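Long-range contact in endoribonuclease L-PSP/chorismate mutase-like domain-containing protein (Shewanella oneidensis, PDB 2OTM), which is of unknown function but belongs to the YjgF-like family and is a putative endoribonuclease that assembles from three copies of one chain: residues I93-V102 / R129-M140. Residues are numbered along the deposited sequence; the frame is centred on the assembly and turned at random.
Sequences IYRLEGVLNV and RHSRMIWTNPVM. With ACT (acetate ion), chain I.
Arg95 and Glu97 of strand 92-100 meet Ser131, Met133 and Trp135 of strand 131-136 on one face of a parallel strand pair. With CG anti to the backbone N (chi1 -178°) and a bend at chi2, Arg95 turns its guanidinium toward Ser131, where NH1 donates in plane to OG at 2.9 Å; this OG also hydrogen-bonds Ser31 OG of the second subunit. Arg95 NE donates a nearly straight hydrogen bond, part of a salt bridge, to the anti lone pair of Glu97 OE2, while selenomethionine Met133 brings CG over one guanidinium face at the NH2 end. Replacing Arg95 by an alanine removes the guanidinium and is likely to leave the Glu97 carboxylate without this charged mate and Ser131 OG without one of its partners. Glu97 reaches the indole edge of Trp135, OE1 lying 3.6 Å from CH2 with carboxylate and ring planes 80° apart. Farther along, Val99 CG2 packs 3.8 Å from Trp135 CE3, and its CG1 meets Met140 SE. Seven backbone hydrogen bonds, from Ser131 N to Tyr94 O through Asn137 N to Leu100 O, fix the register. On the other face Arg132 extends beside Leu96 and grips an acetate, likely a crystallisation additive, through NE and NH2; Asp114 takes its NH1. Helix 109-124, linking the strands in a beta-alpha-beta unit, covers that face; the Arg95 face turns mainly to other subunits. Strand 146-153 pairs with the other edge of strand 92-100.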
ATOM      1  N   ILE B  93       3.777   7.173  15.524  1.00 21.46           N
ATOM      2  CA  ILE B  93       3.961   6.907  14.108  1.00 20.60           C
ATOM      3  C   ILE B  93       3.733   5.428  13.992  1.00 21.10           C
ATOM      4  O   ILE B  93       4.637   4.654  14.307  1.00 22.77           O
ATOM      5  CB  ILE B  93       5.397   7.188  13.620  1.00 23.23           C
ATOM      6  CG1 ILE B  93       5.866   8.605  13.982  1.00 27.97           C
ATOM      7  CG2 ILE B  93       5.477   6.940  12.089  1.00 17.63           C
ATOM      8  CD1 ILE B  93       5.193   9.632  13.241  1.00 26.93           C
ATOM      9  N   TYR B  94       2.511   5.025  13.654  1.00 19.02           N
ATOM     10  CA  TYR B  94       2.137   3.615  13.745  1.00 20.71           C
ATOM     11  C   TYR B  94       2.506   2.800  12.502  1.00 19.61           C
ATOM     12  O   TYR B  94       2.492   1.563  12.550  1.00 20.29           O
ATOM     13  CB  TYR B  94       0.643   3.421  14.048  1.00 20.48           C
ATOM     14  CG  TYR B  94      -0.304   3.992  13.037  1.00 23.64           C
ATOM     15  CD1 TYR B  94      -0.713   3.240  11.953  1.00 26.64           C
ATOM     16  CD2 TYR B  94      -0.811   5.282  13.169  1.00 25.54           C
ATOM     17  CE1 TYR B  94      -1.595   3.738  11.023  1.00 22.90           C
ATOM     18  CE2 TYR B  94      -1.696   5.804  12.198  1.00 23.08           C
ATOM     19  CZ  TYR B  94      -2.088   5.006  11.159  1.00 25.65           C
ATOM     20  OH  TYR B  94      -2.943   5.452  10.218  1.00 25.78           O
ATOM     21  N   ARG B  95       2.811   3.480  11.395  1.00 20.44           N
ATOM     22  CA  ARG B  95       3.085   2.780  10.139  1.00 20.30           C
ATOM     23  C   ARG B  95       4.053   3.553   9.255  1.00 19.15           C
ATOM     24  O   ARG B  95       3.956   4.773   9.116  1.00 20.06           O
ATOM     25  CB  ARG B  95       1.776   2.575   9.396  1.00 21.46           C
ATOM     26  CG  ARG B  95       1.853   1.819   8.085  1.00 28.20           C
ATOM     27  CD  ARG B  95       1.868   0.387   8.357  1.00 25.79           C
ATOM     28  NE  ARG B  95       1.317  -0.416   7.281  1.00 27.82           N
ATOM     29  CZ  ARG B  95       1.064  -1.717   7.413  1.00 27.10           C
ATOM     30  NH1 ARG B  95       1.334  -2.317   8.553  1.00 26.85           N
ATOM     31  NH2 ARG B  95       0.555  -2.413   6.414  1.00 28.02           N
ATOM     32  N   LEU B  96       5.019   2.819   8.705  1.00 17.97           N
ATOM     33  CA  LEU B  96       5.964   3.301   7.698  1.00 17.86           C
ATOM     34  C   LEU B  96       5.732   2.458   6.455  1.00 19.32           C
ATOM     35  O   LEU B  96       5.669   1.244   6.567  1.00 19.13           O
ATOM     36  CB  LEU B  96       7.385   3.049   8.176  1.00 19.46           C
ATOM     37  CG  LEU B  96       8.532   3.023   7.159  1.00 21.89           C
ATOM     38  CD1 LEU B  96       8.644   4.412   6.498  1.00 17.06           C
ATOM     39  CD2 LEU B  96       9.850   2.559   7.835  1.00 21.51           C
ATOM     40  N   GLU B  97       5.602   3.080   5.278  1.00 19.11           N
ATOM     41  CA  GLU B  97       5.517   2.328   4.017  1.00 19.74           C
ATOM     42  C   GLU B  97       6.569   2.917   3.081  1.00 20.51           C
ATOM     43  O   GLU B  97       6.579   4.113   2.811  1.00 22.58           O
ATOM     44  CB  GLU B  97       4.087   2.288   3.435  1.00 21.09           C
ATOM     45  CG  GLU B  97       3.061   1.727   4.469  1.00 21.19           C
ATOM     46  CD  GLU B  97       1.622   1.609   4.019  1.00 25.99           C
ATOM     47  OE1 GLU B  97       1.233   2.066   2.912  1.00 25.44           O
ATOM     48  OE2 GLU B  97       0.845   1.043   4.821  1.00 27.46           O
ATOM     49  N   GLY B  98       7.480   2.069   2.614  1.00 18.14           N
ATOM     50  CA  GLY B  98       8.610   2.493   1.800  1.00 17.38           C
ATOM     51  C   GLY B  98       8.709   1.741   0.498  1.00 18.19           C
ATOM     52  O   GLY B  98       8.443   0.541   0.461  1.00 18.31           O
ATOM     53  N   VAL B  99       9.119   2.451  -0.549  1.00 16.33           N
ATOM     54  CA  VAL B  99       9.347   1.910  -1.869  1.00 16.46           C
ATOM     55  C   VAL B  99      10.785   2.209  -2.264  1.00 18.05           C
ATOM     56  O   VAL B  99      11.264   3.352  -2.077  1.00 19.71           O
ATOM     57  CB  VAL B  99       8.459   2.585  -2.955  1.00 17.48           C
ATOM     58  CG1 VAL B  99       8.559   1.827  -4.253  1.00 18.38           C
ATOM     59  CG2 VAL B  99       6.994   2.695  -2.518  1.00 18.31           C
ATOM     60  N   LEU B 100      11.445   1.211  -2.828  1.00 17.71           N
ATOM     61  CA  LEU B 100      12.795   1.352  -3.365  1.00 17.11           C
ATOM     62  C   LEU B 100      12.879   0.818  -4.760  1.00 18.28           C
ATOM     63  O   LEU B 100      12.193  -0.136  -5.102  1.00 18.76           O
ATOM     64  CB  LEU B 100      13.818   0.610  -2.487  1.00 17.40           C
ATOM     65  CG  LEU B 100      14.001   1.182  -1.065  1.00 22.26           C
ATOM     66  CD1 LEU B 100      13.227   0.394  -0.036  1.00 31.01           C
ATOM     67  CD2 LEU B 100      15.457   1.238  -0.664  1.00 29.02           C
ATOM     68  N   ASN B 101      13.773   1.391  -5.561  1.00 17.91           N
ATOM     69  CA  ASN B 101      14.135   0.781  -6.840  1.00 19.39           C
ATOM     70  C   ASN B 101      15.370  -0.074  -6.582  1.00 19.00           C
ATOM     71  O   ASN B 101      16.390   0.460  -6.126  1.00 18.63           O
ATOM     72  CB  ASN B 101      14.457   1.850  -7.889  1.00 17.92           C
ATOM     73  CG  ASN B 101      14.665   1.256  -9.269  1.00 20.26           C
ATOM     74  OD1 ASN B 101      14.645   0.023  -9.445  1.00 20.28           O
ATOM     75  ND2 ASN B 101      14.878   2.114 -10.247  1.00 23.25           N
ATOM     76  N   VAL B 102      15.252  -1.398  -6.828  1.00 19.32           N
ATOM     77  CA  VAL B 102      16.265  -2.372  -6.397  1.00 18.38           C
ATOM     78  C   VAL B 102      16.614  -3.278  -7.582  1.00 20.05           C
ATOM     79  O   VAL B 102      15.744  -3.787  -8.285  1.00 19.22           O
ATOM     80  CB  VAL B 102      15.753  -3.215  -5.168  1.00 17.84           C
ATOM     81  CG1 VAL B 102      16.822  -4.190  -4.669  1.00 17.19           C
ATOM     82  CG2 VAL B 102      15.327  -2.286  -4.035  1.00 13.40           C
ATOM     83  N   ARG B 129       7.591   3.498  17.408  1.00 23.10           N
ATOM     84  CA  ARG B 129       7.459   2.057  17.136  0.50 22.46           C
ATOM     85  C   ARG B 129       6.351   1.849  16.134  1.00 21.79           C
ATOM     86  O   ARG B 129       5.221   2.260  16.379  1.00 20.06           O
ATOM     87  CB  ARG B 129       7.129   1.298  18.415  0.50 23.48           C
ATOM     88  CG  ARG B 129       8.211   1.361  19.467  0.50 22.61           C
ATOM     89  CD  ARG B 129       7.755   0.677  20.742  0.50 24.36           C
ATOM     90  NE  ARG B 129       7.920  -0.773  20.677  0.50 33.80           N
ATOM     91  CZ  ARG B 129       7.572  -1.615  21.653  0.50 40.46           C
ATOM     92  NH1 ARG B 129       7.037  -1.158  22.780  0.50 38.66           N
ATOM     93  NH2 ARG B 129       7.770  -2.920  21.500  0.50 35.16           N
ATOM     94  N   HIS B 130       6.667   1.205  15.023  1.00 19.99           N
ATOM     95  CA  HIS B 130       5.769   1.139  13.890  1.00 21.14           C
ATOM     96  C   HIS B 130       5.813  -0.220  13.245  1.00 20.37           C
ATOM     97  O   HIS B 130       6.853  -0.887  13.332  1.00 22.23           O
ATOM     98  CB  HIS B 130       6.221   2.128  12.834  1.00 20.00           C
ATOM     99  CG  HIS B 130       7.657   1.968  12.438  1.00 19.08           C
ATOM    100  ND1 HIS B 130       8.690   2.519  13.168  1.00 18.10           N
ATOM    101  CD2 HIS B 130       8.235   1.326  11.394  1.00 18.22           C
ATOM    102  CE1 HIS B 130       9.837   2.199  12.602  1.00 19.27           C
ATOM    103  NE2 HIS B 130       9.590   1.496  11.509  1.00 19.56           N
ATOM    104  N   SER B 131       4.695  -0.621  12.624  1.00 18.38           N
ATOM    105  CA  SER B 131       4.689  -1.695  11.636  1.00 18.13           C
ATOM    106  C   SER B 131       5.161  -1.095  10.326  1.00 18.65           C
ATOM    107  O   SER B 131       5.261   0.124  10.187  1.00 18.36           O
ATOM    108  CB  SER B 131       3.307  -2.356  11.463  1.00 19.64           C
ATOM    109  OG  SER B 131       2.287  -1.430  11.097  1.00 19.91           O
ATOM    110  N   ARG B 132       5.465  -1.939   9.345  1.00 18.99           N
ATOM    111  CA  ARG B 132       5.914  -1.401   8.077  1.00 18.71           C
ATOM    112  C   ARG B 132       5.619  -2.306   6.904  1.00 20.00           C
ATOM    113  O   ARG B 132       5.414  -3.535   7.080  1.00 19.46           O
ATOM    114  CB  ARG B 132       7.406  -1.015   8.138  1.00 21.70           C
ATOM    115  CG  ARG B 132       8.390  -2.037   7.650  1.00 19.52           C
ATOM    116  CD  ARG B 132       9.813  -1.481   7.778  1.00 21.14           C
ATOM    117  NE  ARG B 132      10.746  -2.452   7.254  1.00 20.03           N
ATOM    118  CZ  ARG B 132      12.062  -2.437   7.417  1.00 20.28           C
ATOM    119  NH1 ARG B 132      12.667  -1.474   8.089  1.00 19.88           N
ATOM    120  NH2 ARG B 132      12.769  -3.404   6.869  1.00 21.85           N
HETATM  121  N   MSE B 133       5.530  -1.653   5.740  1.00 19.23           N
HETATM  122  CA  MSE B 133       5.415  -2.310   4.438  1.00 19.81           C
HETATM  123  C   MSE B 133       6.607  -1.912   3.606  1.00 19.05           C
HETATM  124  O   MSE B 133       7.143  -0.794   3.707  1.00 18.65           O
HETATM  125  CB  MSE B 133       4.133  -1.873   3.702  1.00 18.25           C
HETATM  126  CG  MSE B 133       2.863  -2.062   4.471  1.00 22.78           C
HETATM  127 SE   MSE B 133       1.280  -1.829   3.274  0.75 22.45          SE
HETATM  128  CE  MSE B 133       1.283  -3.465   2.270  1.00 19.37           C
ATOM    129  N   ILE B 134       7.036  -2.821   2.741  1.00 17.82           N
ATOM    130  CA  ILE B 134       8.155  -2.521   1.878  1.00 17.68           C
ATOM    131  C   ILE B 134       7.807  -3.022   0.480  1.00 19.10           C
ATOM    132  O   ILE B 134       7.188  -4.084   0.330  1.00 17.32           O
ATOM    133  CB  ILE B 134       9.452  -3.199   2.378  1.00 18.29           C
ATOM    134  CG1 ILE B 134      10.629  -2.670   1.585  1.00 20.06           C
ATOM    135  CG2 ILE B 134       9.331  -4.756   2.230  1.00 16.16           C
ATOM    136  CD1 ILE B 134      12.019  -2.933   2.234  1.00 23.09           C
ATOM    137  N   TRP B 135       8.155  -2.222  -0.533  1.00 18.77           N
ATOM    138  CA  TRP B 135       7.968  -2.628  -1.936  1.00 18.60           C
ATOM    139  C   TRP B 135       9.208  -2.262  -2.744  1.00 17.87           C
ATOM    140  O   TRP B 135       9.939  -1.359  -2.375  1.00 17.95           O
ATOM    141  CB  TRP B 135       6.803  -1.885  -2.619  1.00 18.47           C
ATOM    142  CG  TRP B 135       5.424  -2.070  -2.046  1.00 20.81           C
ATOM    143  CD1 TRP B 135       4.537  -3.086  -2.266  1.00 19.11           C
ATOM    144  CD2 TRP B 135       4.789  -1.169  -1.160  1.00 22.90           C
ATOM    145  NE1 TRP B 135       3.353  -2.856  -1.575  1.00 20.25           N
ATOM    146  CE2 TRP B 135       3.493  -1.686  -0.878  1.00 22.10           C
ATOM    147  CE3 TRP B 135       5.190   0.025  -0.571  1.00 20.88           C
ATOM    148  CZ2 TRP B 135       2.600  -1.023  -0.072  1.00 24.48           C
ATOM    149  CZ3 TRP B 135       4.305   0.682   0.236  1.00 24.19           C
ATOM    150  CH2 TRP B 135       3.020   0.151   0.490  1.00 25.82           C
ATOM    151  N   THR B 136       9.432  -3.007  -3.829  1.00 16.83           N
ATOM    152  CA  THR B 136      10.332  -2.573  -4.835  1.00 16.73           C
ATOM    153  C   THR B 136       9.526  -2.278  -6.079  1.00 17.16           C
ATOM    154  O   THR B 136       8.623  -3.053  -6.458  1.00 17.28           O
ATOM    155  CB  THR B 136      11.449  -3.607  -5.133  1.00 16.88           C
ATOM    156  OG1 THR B 136      10.859  -4.834  -5.565  1.00 18.58           O
ATOM    157  CG2 THR B 136      12.281  -3.857  -3.865  1.00 16.28           C
ATOM    158  N   ASN B 137       9.875  -1.198  -6.759  1.00 16.91           N
ATOM    159  CA  ASN B 137       9.224  -0.859  -8.025  1.00 16.43           C
ATOM    160  C   ASN B 137      10.287  -0.561  -9.064  1.00 18.20           C
ATOM    161  O   ASN B 137      11.356  -0.022  -8.725  1.00 19.32           O
ATOM    162  CB  ASN B 137       8.384   0.417  -7.901  1.00 17.64           C
ATOM    163  CG  ASN B 137       7.088   0.268  -7.098  1.00 18.31           C
ATOM    164  OD1 ASN B 137       6.400   1.283  -6.929  1.00 18.74           O
ATOM    165  ND2 ASN B 137       6.738  -0.942  -6.602  1.00 20.34           N
ATOM    166  N   PRO B 138      10.025  -0.905 -10.332  1.00 18.33           N
ATOM    167  CA  PRO B 138      11.067  -0.761 -11.360  1.00 18.80           C
ATOM    168  C   PRO B 138      11.302   0.663 -11.823  1.00 19.73           C
ATOM    169  O   PRO B 138      12.390   0.983 -12.353  1.00 19.98           O
ATOM    170  CB  PRO B 138      10.539  -1.595 -12.510  1.00 20.96           C
ATOM    171  CG  PRO B 138       9.081  -1.664 -12.307  1.00 19.63           C
ATOM    172  CD  PRO B 138       8.809  -1.513 -10.859  1.00 18.18           C
ATOM    173  N   VAL B 139      10.289   1.502 -11.673  1.00 18.99           N
ATOM    174  CA  VAL B 139      10.357   2.894 -12.164  1.00 19.33           C
ATOM    175  C   VAL B 139       9.835   3.783 -11.054  1.00 19.63           C
ATOM    176  O   VAL B 139       8.787   3.492 -10.465  1.00 20.17           O
ATOM    177  CB  VAL B 139       9.498   3.098 -13.480  1.00 20.82           C
ATOM    178  CG1 VAL B 139       9.510   4.584 -13.873  1.00 21.32           C
ATOM    179  CG2 VAL B 139       9.987   2.187 -14.621  1.00 16.53           C
HETATM  180  N   MSE B 140      10.541   4.863 -10.788  1.00 19.09           N
HETATM  181  CA  MSE B 140      10.229   5.742  -9.657  1.00 20.13           C
HETATM  182  C   MSE B 140      10.010   7.177 -10.106  1.00 19.98           C
HETATM  183  O   MSE B 140      10.664   7.630 -11.032  1.00 20.94           O
HETATM  184  CB  MSE B 140      11.390   5.724  -8.638  1.00 20.06           C
HETATM  185  CG  MSE B 140      11.728   4.390  -8.096  1.00 21.61           C
HETATM  186 SE   MSE B 140      10.394   3.736  -6.846  0.75 17.63          SE
HETATM  187  CE  MSE B 140      10.922   4.839  -5.317  1.00 18.59           C
TER
HETATM  188  C   ACT I 155      10.298  -5.820   5.653  1.00 22.85           C
HETATM  189  O   ACT I 155       9.524  -4.861   5.987  1.00 19.41           O
HETATM  190  OXT ACT I 155      11.540  -5.591   5.612  1.00 21.37           O
HETATM  191  CH3 ACT I 155       9.802  -7.199   5.308  1.00 17.70           C
HETATM  192  O   HOH W   1      14.167  -0.939 -12.567  1.00 37.90           O